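Local coordinates for protein fatty acyl CoA synthetase FADD13 (FATTY-ACYL-CoA SYNTHETASE) (Mycobacterium tuberculosis, PDB 3R44) that belongs to the ANL superfamily of AMP-binding enzymes, with a large N-terminal part and a small C-terminal domain, at residues A[492-497]-A[505-510]; A[444-449]-A[454-459]; A[411-416]-A[499-504]; A[426-431]-A[483-488]. One frame throughout, in Å; residues are numbered along the deposited sequence.

Contact 1: A[492-497]-A[505-510]; sequences EAIPRN and TVLREQ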
loop_
_atom_site.group_PDB
_atom_site.type_symbol
_atom_site.label_atom_id
_atom_site.label_comp_id
_atom_site.label_asym_id
_atom_site.label_seq_id
_atom_site.Cartn_x
_atom_site.Cartn_y
_atom_site.Cartn_z
ATOM N N GLU A 492 11.694 29.669 -8.255
ATOM C CA GLU A 492 12.641 29.882 -7.186
ATOM C C GLU A 492 12.738 28.640 -6.288
ATOM O O GLU A 492 13.722 28.482 -5.619
ATOM C CB GLU A 492 12.241 31.122 -6.340
ATOM C CG GLU A 492 12.370 32.408 -7.101
ATOM C CD GLU A 492 13.813 32.730 -7.541
ATOM O OE1 GLU A 492 14.747 32.493 -6.726
ATOM O OE2 GLU A 492 13.996 33.196 -8.709
ATOM N N ALA A 493 11.685 27.815 -6.259
ATOM C CA ALA A 493 11.581 26.655 -5.392
ATOM C C ALA A 493 10.558 25.680 -5.937
ATOM O O ALA A 493 9.549 26.082 -6.520
ATOM C CB ALA A 493 11.170 27.045 -3.947
ATOM N N ILE A 494 10.836 24.410 -5.679
ATOM C CA ILE A 494 9.967 23.292 -5.939
ATOM C C ILE A 494 9.369 22.815 -4.599
ATOM O O ILE A 494 10.058 22.798 -3.582
ATOM C CB ILE A 494 10.790 22.176 -6.629
ATOM C CG1 ILE A 494 11.081 22.629 -8.064
ATOM C CG2 ILE A 494 10.060 20.835 -6.622
ATOM C CD1 ILE A 494 12.279 21.829 -8.664
ATOM N N PRO A 495 8.083 22.428 -4.605
ATOM C CA PRO A 495 7.463 21.998 -3.340
ATOM C C PRO A 495 7.965 20.625 -2.874
ATOM O O PRO A 495 7.903 19.633 -3.619
ATOM C CB PRO A 495 5.976 22.003 -3.675
ATOM C CG PRO A 495 5.918 21.626 -5.124
ATOM C CD PRO A 495 7.144 22.317 -5.734
ATOM N N ARG A 496 8.494 20.578 -1.663
ATOM C CA ARG A 496 8.929 19.325 -1.076
ATOM C C ARG A 496 8.369 19.154 0.322
ATOM O O ARG A 496 8.070 20.133 1.005
ATOM C CB ARG A 496 10.423 19.268 -0.974
ATOM C CG ARG A 496 11.167 19.107 -2.284
ATOM C CD ARG A 496 12.656 19.354 -1.945
ATOM N NE ARG A 496 13.417 19.527 -3.160
ATOM C CZ ARG A 496 14.008 18.532 -3.783
ATOM N NH1 ARG A 496 13.931 17.307 -3.291
ATOM N NH2 ARG A 496 14.687 18.766 -4.898
ATOM N N ASN A 497 8.231 17.906 0.758
ATOM C CA ASN A 497 7.672 17.658 2.087
ATOM C C ASN A 497 8.814 17.705 3.110
ATOM O O ASN A 497 9.960 17.872 2.687
ATOM C CB ASN A 497 6.832 16.352 2.072
ATOM C CG ASN A 497 7.648 15.112 1.941
ATOM O OD1 ASN A 497 8.875 15.149 1.947
ATOM N ND2 ASN A 497 6.967 13.966 1.894
ATOM N N THR A 505 1.994 16.471 -6.892
ATOM C CA THR A 505 0.595 16.896 -6.813
ATOM C C THR A 505 0.522 18.408 -6.535
ATOM O O THR A 505 -0.302 19.120 -7.085
ATOM C CB THR A 505 -0.140 16.182 -5.674
ATOM O OG1 THR A 505 0.631 16.351 -4.474
ATOM C CG2 THR A 505 -0.247 14.713 -5.938
ATOM N N VAL A 506 1.406 18.890 -5.675
ATOM C CA VAL A 506 1.517 20.349 -5.404
ATOM C C VAL A 506 2.005 21.113 -6.662
ATOM O O VAL A 506 1.399 22.134 -7.053
ATOM C CB VAL A 506 2.364 20.654 -4.160
ATOM C CG1 VAL A 506 2.503 22.189 -3.969
ATOM C CG2 VAL A 506 1.692 19.988 -2.882
ATOM N N LEU A 507 3.024 20.579 -7.341
ATOM C CA LEU A 507 3.442 21.180 -8.581
ATOM C C LEU A 507 2.310 21.338 -9.545
ATOM O O LEU A 507 2.177 22.403 -10.130
ATOM C CB LEU A 507 4.522 20.381 -9.257
ATOM C CG LEU A 507 5.928 20.633 -8.722
ATOM C CD1 LEU A 507 6.869 19.526 -9.337
ATOM C CD2 LEU A 507 6.472 22.047 -9.057
ATOM N N ARG A 508 1.499 20.284 -9.746
ATOM C CA ARG A 508 0.381 20.350 -10.694
ATOM C C ARG A 508 -0.633 21.423 -10.290
ATOM O O ARG A 508 -1.167 22.112 -11.155
ATOM C CB ARG A 508 -0.368 18.986 -10.840
ATOM C CG ARG A 508 0.465 17.886 -11.459
ATOM C CD ARG A 508 -0.279 16.528 -11.506
ATOM N NE ARG A 508 0.726 15.538 -11.834
ATOM C CZ ARG A 508 1.242 14.634 -11.012
ATOM N NH1 ARG A 508 0.810 14.500 -9.751
ATOM N NH2 ARG A 508 2.209 13.847 -11.484
ATOM N N GLU A 509 -0.846 21.585 -8.976
ATOM C CA GLU A 509 -1.704 22.622 -8.446
ATOM C C GLU A 509 -1.129 23.999 -8.716
ATOM O O GLU A 509 -1.839 24.933 -9.074
ATOM C CB GLU A 509 -1.811 22.496 -6.920
ATOM C CG GLU A 509 -2.818 21.496 -6.373
ATOM C CD GLU A 509 -2.650 21.297 -4.839
ATOM O OE1 GLU A 509 -2.312 22.280 -4.121
ATOM O OE2 GLU A 509 -2.836 20.154 -4.359
ATOM N N GLN A 510 0.156 24.146 -8.449
ATOM C CA GLN A 510 0.819 25.425 -8.622
ATOM C C GLN A 510 0.682 25.917 -10.048
ATOM O O GLN A 510 0.268 27.073 -10.280
ATOM C CB GLN A 510 2.292 25.285 -8.269
ATOM C CG GLN A 510 2.599 25.273 -6.769
ATOM C CD GLN A 510 4.057 25.078 -6.495
ATOM O OE1 GLN A 510 4.815 24.685 -7.377
ATOM N NE2 GLN A 510 4.477 25.382 -5.285
HETATM O O HOH W 1 7.378 25.446 -8.217
#
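Val506 is the first residue of segment 505-510 to meet the loop 492-497, and its partner is Pro495. Its CG1 branch lies 3.5 Å from Pro495 CB, a tight carbon contact. CG1 stands anti to the backbone N (chi1 177°), and this puts that branch, rather than CG2, against the ring. The two side chains run past each other in opposite directions.

Leu507 follows on the same ring. It leaves the helix to one side of the loop, but its branched end reaches the proline. CD2 presses on Pro495 CD at 3.4 Å, again a tight fit, with the side chains crossing at about a right angle. The other branch, CD1, makes a looser contact with Ile494 CG2 at 4.4 Å.

One turn later the extended chain of Gln510 brings its amide to the proline. OE1 is 3.7 Å from Pro495 CD, while NE2 lies near CB and CG. No direct hydrogen bond joins the segments. Instead one water donates to Gln510 OE1 and to Ala493 O, each at 2.8 Å. A malonate ion, probably from the crystallisation liquor, also lies near Pro495.

Helix and loop both rest on the hairpin of the C-terminal domain. Leu507 is buried against Ala442 and Ile444 of strand 438-448 and Ile458 of strand 454-461, and Ile494 touches Glu440 and Val460 of the same two strands.

Contact 2: A[444-449]-A[454-459]; sequences IGLPDE and IAAAIV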
loop_
_atom_site.group_PDB
_atom_site.type_symbol
_atom_site.label_atom_id
_atom_site.label_comp_id
_atom_site.label_asym_id
_atom_site.label_seq_id
_atom_site.Cartn_x
_atom_site.Cartn_y
_atom_site.Cartn_z
ATOM N N ILE A 444 6.459 17.482 -14.732
ATOM C CA ILE A 444 5.046 17.087 -14.664
ATOM C C ILE A 444 4.342 17.273 -15.997
ATOM O O ILE A 444 4.743 18.079 -16.847
ATOM C CB ILE A 444 4.243 17.895 -13.617
ATOM C CG1 ILE A 444 4.334 19.395 -13.908
ATOM C CG2 ILE A 444 4.724 17.543 -12.210
ATOM C CD1 ILE A 444 3.308 20.269 -13.097
ATOM N N GLY A 445 3.221 16.589 -16.161
ATOM C CA GLY A 445 2.403 16.855 -17.310
ATOM C C GLY A 445 1.449 17.971 -16.934
ATOM O O GLY A 445 0.996 18.037 -15.760
ATOM N N LEU A 446 1.183 18.849 -17.897
ATOM C CA LEU A 446 0.165 19.882 -17.769
ATOM C C LEU A 446 -0.825 19.663 -18.872
ATOM O O LEU A 446 -0.429 19.265 -19.973
ATOM C CB LEU A 446 0.778 21.281 -17.916
ATOM C CG LEU A 446 1.630 21.713 -16.724
ATOM C CD1 LEU A 446 2.270 23.043 -16.987
ATOM C CD2 LEU A 446 0.851 21.780 -15.419
ATOM N N PRO A 447 -2.106 19.947 -18.600
ATOM C CA PRO A 447 -3.082 19.678 -19.609
ATOM C C PRO A 447 -2.877 20.517 -20.855
ATOM O O PRO A 447 -2.428 21.654 -20.789
ATOM C CB PRO A 447 -4.433 19.987 -18.935
ATOM C CG PRO A 447 -4.151 20.466 -17.575
ATOM C CD PRO A 447 -2.685 20.441 -17.334
ATOM N N ASP A 448 -3.220 19.942 -22.000
ATOM C CA ASP A 448 -3.049 20.652 -23.255
ATOM C C ASP A 448 -4.132 20.218 -24.245
ATOM O O ASP A 448 -4.260 19.016 -24.518
ATOM C CB ASP A 448 -1.650 20.399 -23.827
ATOM C CG ASP A 448 -1.329 21.305 -24.998
ATOM O OD1 ASP A 448 -0.675 22.343 -24.776
ATOM O OD2 ASP A 448 -1.786 21.000 -26.130
ATOM N N GLU A 449 -4.897 21.187 -24.765
ATOM C CA GLU A 449 -5.924 20.909 -25.789
ATOM C C GLU A 449 -5.422 19.971 -26.907
ATOM O O GLU A 449 -6.103 19.014 -27.288
ATOM N N ILE A 454 1.361 17.873 -21.914
ATOM C CA ILE A 454 2.679 18.174 -22.373
ATOM C C ILE A 454 3.607 18.038 -21.136
ATOM O O ILE A 454 3.196 18.282 -20.017
ATOM C CB ILE A 454 2.784 19.605 -22.984
ATOM C CG1 ILE A 454 2.372 20.659 -21.975
ATOM C CG2 ILE A 454 1.974 19.701 -24.280
ATOM C CD1 ILE A 454 3.051 22.016 -22.226
ATOM N N ALA A 455 4.858 17.655 -21.368
ATOM C CA ALA A 455 5.838 17.595 -20.315
ATOM C C ALA A 455 6.380 18.972 -20.067
ATOM O O ALA A 455 6.881 19.611 -20.976
ATOM C CB ALA A 455 6.976 16.676 -20.710
ATOM N N ALA A 456 6.212 19.457 -18.847
ATOM C CA ALA A 456 6.709 20.714 -18.390
ATOM C C ALA A 456 7.841 20.452 -17.395
ATOM O O ALA A 456 7.642 19.776 -16.389
ATOM C CB ALA A 456 5.617 21.511 -17.652
ATOM N N ALA A 457 9.006 20.994 -17.663
ATOM C CA ALA A 457 10.125 20.961 -16.694
ATOM C C ALA A 457 10.117 22.173 -15.807
ATOM O O ALA A 457 10.266 23.299 -16.283
ATOM C CB ALA A 457 11.459 20.866 -17.487
ATOM N N ILE A 458 9.970 21.954 -14.505
ATOM C CA ILE A 458 10.050 23.010 -13.504
ATOM C C ILE A 458 11.494 23.015 -12.968
ATOM O O ILE A 458 11.989 22.016 -12.402
ATOM C CB ILE A 458 9.003 22.830 -12.405
ATOM C CG1 ILE A 458 7.577 22.805 -13.025
ATOM C CG2 ILE A 458 9.083 24.027 -11.505
ATOM C CD1 ILE A 458 7.101 21.540 -13.338
ATOM N N VAL A 459 12.189 24.104 -13.197
ATOM C CA VAL A 459 13.633 24.106 -13.044
ATOM C C VAL A 459 14.007 25.179 -12.056
ATOM O O VAL A 459 13.546 26.321 -12.187
ATOM C CB VAL A 459 14.328 24.376 -14.391
ATOM C CG1 VAL A 459 15.816 24.516 -14.132
ATOM C CG2 VAL A 459 14.013 23.205 -15.408
#
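Ile444 and Leu446 pair with Ala456 and Ile454 in an antiparallel beta hairpin, made by strands 438-448 and 454-461 of the C-terminal domain. Both are hydrogen-bonded pairs, and Gly445 with Ala455 is the non-hydrogen-bonded pair between them. Four backbone bonds join the two segments. The shortest runs from Ala456 N to Ile444 O, at 2.8 Å. The short strand segments diverge from a strict antiparallel course, their directions differing by 127°.

The tightly packed part lies on the face with Ile444, Leu446 and Ala456. Ile454 shares this face, nearer the turn. Leu446 CD1 sits 3.7 Å from Ala456 CB. Further along strand 454-461, Ile458 leans toward Ile444. Its CD1 touches Ile444 CG1 at 3.5 Å, and the two chains cross at a slant. Ile444 CG1 lies between its backbone N and carbonyl carbon (chi1 57°), which brings it within range of that methyl. Leu507 and Arg508 of helix 504-511 pack on Ile444 too. On the opposite face, Ile428 of helix 425-432 touches Ala455.

The end near the turn is looser and partly exposed. Here Ile454 CG2 rests on Asp448 CB and CG, 3.7 Å from each. Asp448 OD2 accepts from Lys450 N and Trp451 N in the connection between the strands.

Ile454 O accepts a 3.0 Å hydrogen bond from Leu446 N and also has a CA-H...O contact of 3.2 Å with Gly445 CA.

Contact 3: A[411-416]-A[499-504]; sequences RLKDMI and TGKILK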
loop_
_atom_site.group_PDB
_atom_site.type_symbol
_atom_site.label_atom_id
_atom_site.label_comp_id
_atom_site.label_asym_id
_atom_site.label_seq_id
_atom_site.Cartn_x
_atom_site.Cartn_y
_atom_site.Cartn_z
ATOM N N ARG A 411 7.091 6.452 -11.253
ATOM C CA ARG A 411 5.910 5.664 -11.041
ATOM C C ARG A 411 4.950 5.924 -12.170
ATOM O O ARG A 411 4.949 7.022 -12.751
ATOM C CB ARG A 411 5.221 6.052 -9.756
ATOM C CG ARG A 411 6.103 6.069 -8.528
ATOM C CD ARG A 411 6.528 4.716 -8.202
ATOM N NE ARG A 411 6.394 4.369 -6.790
ATOM C CZ ARG A 411 5.562 3.430 -6.321
ATOM N NH1 ARG A 411 4.747 2.748 -7.144
ATOM N NH2 ARG A 411 5.539 3.174 -5.019
ATOM N N LEU A 412 4.107 4.926 -12.411
ATOM C CA LEU A 412 3.055 4.988 -13.426
ATOM C C LEU A 412 2.221 6.246 -13.254
ATOM O O LEU A 412 1.889 6.903 -14.245
ATOM C CB LEU A 412 2.146 3.756 -13.309
ATOM C CG LEU A 412 0.964 3.682 -14.301
ATOM C CD1 LEU A 412 1.538 3.886 -15.683
ATOM C CD2 LEU A 412 0.245 2.388 -14.190
ATOM N N LYS A 413 1.913 6.606 -11.999
ATOM C CA LYS A 413 1.053 7.777 -11.720
ATOM C C LYS A 413 1.569 9.095 -12.249
ATOM O O LYS A 413 0.807 10.039 -12.405
ATOM C CB LYS A 413 0.783 7.943 -10.220
ATOM C CG LYS A 413 2.027 8.273 -9.409
ATOM C CD LYS A 413 1.839 8.154 -7.908
ATOM C CE LYS A 413 3.175 8.542 -7.198
ATOM N NZ LYS A 413 2.973 8.771 -5.735
ATOM N N ASP A 414 2.871 9.183 -12.471
ATOM C CA ASP A 414 3.499 10.391 -12.935
ATOM C C ASP A 414 3.841 10.359 -14.413
ATOM O O ASP A 414 4.261 11.358 -14.987
ATOM C CB ASP A 414 4.766 10.643 -12.097
ATOM C CG ASP A 414 4.436 10.958 -10.613
ATOM O OD1 ASP A 414 3.376 11.577 -10.320
ATOM O OD2 ASP A 414 5.221 10.552 -9.732
ATOM N N MET A 415 3.578 9.237 -15.059
ATOM C CA MET A 415 3.827 9.101 -16.477
ATOM C C MET A 415 2.961 10.098 -17.276
ATOM O O MET A 415 1.832 10.426 -16.879
ATOM C CB MET A 415 3.541 7.673 -16.938
ATOM C CG MET A 415 3.930 7.454 -18.390
ATOM S SD MET A 415 3.497 5.789 -18.966
ATOM C CE MET A 415 1.702 5.892 -19.196
ATOM N N ILE A 416 3.515 10.638 -18.357
ATOM C CA ILE A 416 2.847 11.652 -19.181
ATOM C C ILE A 416 2.467 11.005 -20.505
ATOM O O ILE A 416 3.271 10.310 -21.093
ATOM C CB ILE A 416 3.755 12.915 -19.374
ATOM C CG1 ILE A 416 4.171 13.475 -17.998
ATOM C CG2 ILE A 416 3.015 14.002 -20.191
ATOM C CD1 ILE A 416 5.381 14.421 -17.965
ATOM N N THR A 499 10.471 15.493 4.617
ATOM C CA THR A 499 11.438 14.423 4.401
ATOM C C THR A 499 12.052 14.494 2.996
ATOM O O THR A 499 12.714 13.551 2.615
ATOM C CB THR A 499 10.811 13.021 4.658
ATOM O OG1 THR A 499 9.500 12.959 4.083
ATOM C CG2 THR A 499 10.724 12.762 6.165
ATOM N N GLY A 500 11.833 15.595 2.285
ATOM C CA GLY A 500 12.525 15.921 1.041
ATOM C C GLY A 500 11.962 15.407 -0.272
ATOM O O GLY A 500 12.534 15.683 -1.306
ATOM N N LYS A 501 10.834 14.702 -0.249
ATOM C CA LYS A 501 10.168 14.234 -1.454
ATOM C C LYS A 501 9.552 15.379 -2.263
ATOM O O LYS A 501 8.808 16.186 -1.716
ATOM C CB LYS A 501 9.033 13.273 -1.079
ATOM C CG LYS A 501 8.516 12.439 -2.275
ATOM C CD LYS A 501 7.271 11.640 -1.913
ATOM C CE LYS A 501 6.419 11.316 -3.143
ATOM N NZ LYS A 501 5.199 10.493 -2.759
ATOM N N ILE A 502 9.833 15.428 -3.569
ATOM C CA ILE A 502 9.202 16.406 -4.455
ATOM C C ILE A 502 7.728 16.045 -4.514
ATOM O O ILE A 502 7.361 14.858 -4.678
ATOM C CB ILE A 502 9.749 16.358 -5.887
ATOM C CG1 ILE A 502 11.226 16.691 -5.911
ATOM C CG2 ILE A 502 9.007 17.360 -6.778
ATOM C CD1 ILE A 502 11.433 18.055 -5.799
ATOM N N LEU A 503 6.879 17.046 -4.294
ATOM C CA LEU A 503 5.438 16.852 -4.243
ATOM C C LEU A 503 4.852 17.205 -5.607
ATOM O O LEU A 503 4.455 18.354 -5.854
ATOM C CB LEU A 503 4.847 17.741 -3.150
ATOM C CG LEU A 503 5.307 17.354 -1.746
ATOM C CD1 LEU A 503 4.800 18.391 -0.743
ATOM C CD2 LEU A 503 4.822 15.938 -1.387
ATOM N N LYS A 504 4.828 16.246 -6.512
ATOM C CA LYS A 504 4.259 16.499 -7.863
ATOM C C LYS A 504 2.783 16.910 -7.877
ATOM O O LYS A 504 2.354 17.684 -8.757
ATOM C CB LYS A 504 4.558 15.335 -8.805
ATOM C CG LYS A 504 6.023 15.243 -9.044
ATOM C CD LYS A 504 6.419 14.294 -10.110
ATOM C CE LYS A 504 7.916 14.508 -10.408
ATOM N NZ LYS A 504 8.276 13.934 -11.637
#
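Asp414 and Lys413, in a short 3-10 turn at 412-414, face Lys504, the first residue of helix 504-511, and Lys501 in the loop before it. Residues 411-414 read RLKD, consistent with the A8 region, which contains the hinge between the two domains in ANL enzymes.

In the first shell, the carboxylate of Asp414 lies against the aliphatic part of Lys504. Lys504 CD is 3.9 Å from Asp414 CG and at much the same distance from both oxygens. The chains cross at a slant. Beside them Lys413 and Lys501 reach toward each other tip to tip, with their NZ atoms 4.1 Å apart. These like charges probably repel. Lys501 gets there with CG anti to its backbone N (chi1 -165°) and an extended chain.

Further out, Asp414 N bonds Arg411 O, closing the 3-10 turn. Asp396 holds the start of the turn through Leu412 N and Arg411 NH1. Asn497 OD1 takes Lys501 N. Asp414 OD1 forms a salt bridge with Arg508 NH2.

Lys504 NZ is engaged by Glu429 OE2 and Val443 O, and it remains 4.9 Å from Asp414 OD2.

Contact 4: A[426-431]-A[483-488]; sequences AEIESV and KLPKKV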
loop_
_atom_site.group_PDB
_atom_site.type_symbol
_atom_site.label_atom_id
_atom_site.label_comp_id
_atom_site.label_asym_id
_atom_site.label_seq_id
_atom_site.Cartn_x
_atom_site.Cartn_y
_atom_site.Cartn_z
ATOM N N ALA A 426 11.295 11.124 -15.151
ATOM C CA ALA A 426 12.680 10.877 -14.733
ATOM C C ALA A 426 13.619 10.888 -15.919
ATOM O O ALA A 426 14.763 11.273 -15.790
ATOM C CB ALA A 426 12.836 9.523 -13.966
ATOM N N GLU A 427 13.106 10.508 -17.085
ATOM C CA GLU A 427 13.922 10.446 -18.307
ATOM C C GLU A 427 14.421 11.855 -18.653
ATOM O O GLU A 427 15.584 12.053 -19.020
ATOM C CB GLU A 427 13.095 9.869 -19.469
ATOM C CG GLU A 427 12.415 8.527 -19.154
ATOM C CD GLU A 427 11.640 7.949 -20.369
ATOM O OE1 GLU A 427 12.336 7.464 -21.305
ATOM O OE2 GLU A 427 10.366 7.974 -20.380
ATOM N N ILE A 428 13.546 12.826 -18.441
ATOM C CA ILE A 428 13.834 14.239 -18.707
ATOM C C ILE A 428 14.599 14.826 -17.513
ATOM O O ILE A 428 15.655 15.474 -17.676
ATOM C CB ILE A 428 12.548 15.031 -19.000
ATOM C CG1 ILE A 428 11.833 14.447 -20.230
ATOM C CG2 ILE A 428 12.877 16.526 -19.164
ATOM C CD1 ILE A 428 10.368 14.971 -20.418
ATOM N N GLU A 429 14.086 14.604 -16.313
ATOM C CA GLU A 429 14.762 15.139 -15.129
ATOM C C GLU A 429 16.253 14.761 -15.056
ATOM O O GLU A 429 17.119 15.598 -14.749
ATOM C CB GLU A 429 14.052 14.678 -13.870
ATOM C CG GLU A 429 12.686 15.277 -13.650
ATOM C CD GLU A 429 11.838 14.469 -12.693
ATOM O OE1 GLU A 429 12.315 13.391 -12.258
ATOM O OE2 GLU A 429 10.707 14.909 -12.345
ATOM N N SER A 430 16.580 13.505 -15.348
ATOM C CA SER A 430 17.980 13.047 -15.260
ATOM C C SER A 430 18.897 13.675 -16.316
ATOM O O SER A 430 20.092 13.627 -16.156
ATOM C CB SER A 430 18.098 11.518 -15.341
ATOM O OG SER A 430 17.575 11.042 -16.573
ATOM N N VAL A 431 18.339 14.243 -17.382
ATOM C CA VAL A 431 19.125 14.946 -18.402
ATOM C C VAL A 431 19.341 16.419 -18.000
ATOM O O VAL A 431 20.459 16.947 -18.031
ATOM C CB VAL A 431 18.427 14.825 -19.777
ATOM C CG1 VAL A 431 19.081 15.740 -20.804
ATOM C CG2 VAL A 431 18.483 13.350 -20.251
ATOM N N LYS A 483 10.160 13.268 -26.558
ATOM C CA LYS A 483 10.421 13.318 -25.134
ATOM C C LYS A 483 10.941 14.677 -24.613
ATOM O O LYS A 483 11.137 14.835 -23.430
ATOM C CB LYS A 483 11.466 12.270 -24.772
ATOM C CG LYS A 483 10.984 10.837 -24.685
ATOM C CD LYS A 483 12.129 9.970 -24.163
ATOM C CE LYS A 483 11.692 8.555 -23.925
ATOM N NZ LYS A 483 11.380 7.863 -25.169
ATOM N N LEU A 484 11.222 15.620 -25.492
ATOM C CA LEU A 484 11.703 16.919 -25.077
ATOM C C LEU A 484 10.596 17.589 -24.301
ATOM O O LEU A 484 9.442 17.505 -24.722
ATOM C CB LEU A 484 12.025 17.782 -26.282
ATOM C CG LEU A 484 13.123 17.189 -27.175
ATOM C CD1 LEU A 484 13.479 18.110 -28.310
ATOM C CD2 LEU A 484 14.320 16.880 -26.310
ATOM N N PRO A 485 10.955 18.316 -23.215
ATOM C CA PRO A 485 9.976 19.119 -22.483
ATOM C C PRO A 485 9.374 20.134 -23.421
ATOM O O PRO A 485 10.113 20.696 -24.255
ATOM C CB PRO A 485 10.813 19.821 -21.397
ATOM C CG PRO A 485 12.175 19.750 -21.828
ATOM C CD PRO A 485 12.337 18.629 -22.805
ATOM N N LYS A 486 8.052 20.303 -23.366
ATOM C CA LYS A 486 7.392 21.269 -24.239
ATOM C C LYS A 486 7.230 22.638 -23.581
ATOM O O LYS A 486 6.908 23.603 -24.243
ATOM C CB LYS A 486 6.069 20.731 -24.832
ATOM C CG LYS A 486 6.284 19.655 -25.936
ATOM C CD LYS A 486 4.973 19.174 -26.619
ATOM C CE LYS A 486 5.120 17.816 -27.323
ATOM N NZ LYS A 486 5.818 17.900 -28.645
ATOM N N LYS A 487 7.487 22.729 -22.289
ATOM C CA LYS A 487 7.539 23.989 -21.577
ATOM C C LYS A 487 8.687 23.849 -20.578
ATOM O O LYS A 487 8.865 22.775 -19.980
ATOM C CB LYS A 487 6.217 24.191 -20.814
ATOM C CG LYS A 487 5.986 25.552 -20.253
ATOM N N VAL A 488 9.481 24.884 -20.408
ATOM C CA VAL A 488 10.417 24.935 -19.312
ATOM C C VAL A 488 9.992 26.127 -18.426
ATOM O O VAL A 488 9.816 27.279 -18.909
ATOM C CB VAL A 488 11.885 25.116 -19.810
ATOM C CG1 VAL A 488 12.794 25.403 -18.632
ATOM C CG2 VAL A 488 12.371 23.868 -20.611
#
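Helix 425-432 of the C-terminal domain packs, through Glu427 and Ile428, on the turn that leads into strand 487-490, an outer strand of the domain's three-stranded sheet. Glu427 and Lys483 meet at the partly exposed side, where their chains cross at a slant. Glu427 OE1 is modelled 2.9 Å from Lys483 CE, too short to be taken at face value. The charged atoms stay further apart, with OE1 and Lys483 NZ separated by 4.0 Å, beyond a salt bridge. As modelled, the lysine chain bends at its last torsion (chi4 68°). The other oxygen, Glu427 OE2, accepts from Tyr424 N.

Ile428 makes the buried part. Its CD1 and CG1 lie against the backbone carbonyl of Lys483. The second branch, CG2, looks to Pro485 and reaches its CD at 4.2 Å. Ile428 also touches Val443 and Ala455 of the hairpin, and Pro485 touches Ala457. The helix packs on the sheet's face, while 483-488 runs into its edge strand, with Lys486 and Lys487 bonded to Ala455 and Ala457.

On the helix itself, Ala426 O accepts from both Ser430 N and Ser430 OG. The hydroxyl is 2.9 Å from Ala426 O and sits tilted 17° from the carbonyl plane.

Overall arrangement
Following the chain, contact 3 opens first, at 411-416, and contact 4 opens next, at 426-431. Contact 2 then opens and closes within 444-459, a hairpin nested inside both. Contact 4 closes at 483-488, where the chain joins the hairpin as a third strand; contact 4 is itself nested inside contact 3. Contact 1 opens at 492-497 before contact 3 closes at 499-504, so these two cross. Contact 1 closes last, on the helix at 505-510. The hairpin lies between helix 425-432 and helix 504-511. Salt bridges add cross-links: Arg508 with Asp414 joins contacts 1 and 3, and Lys504 with Glu429 joins contacts 3 and 4.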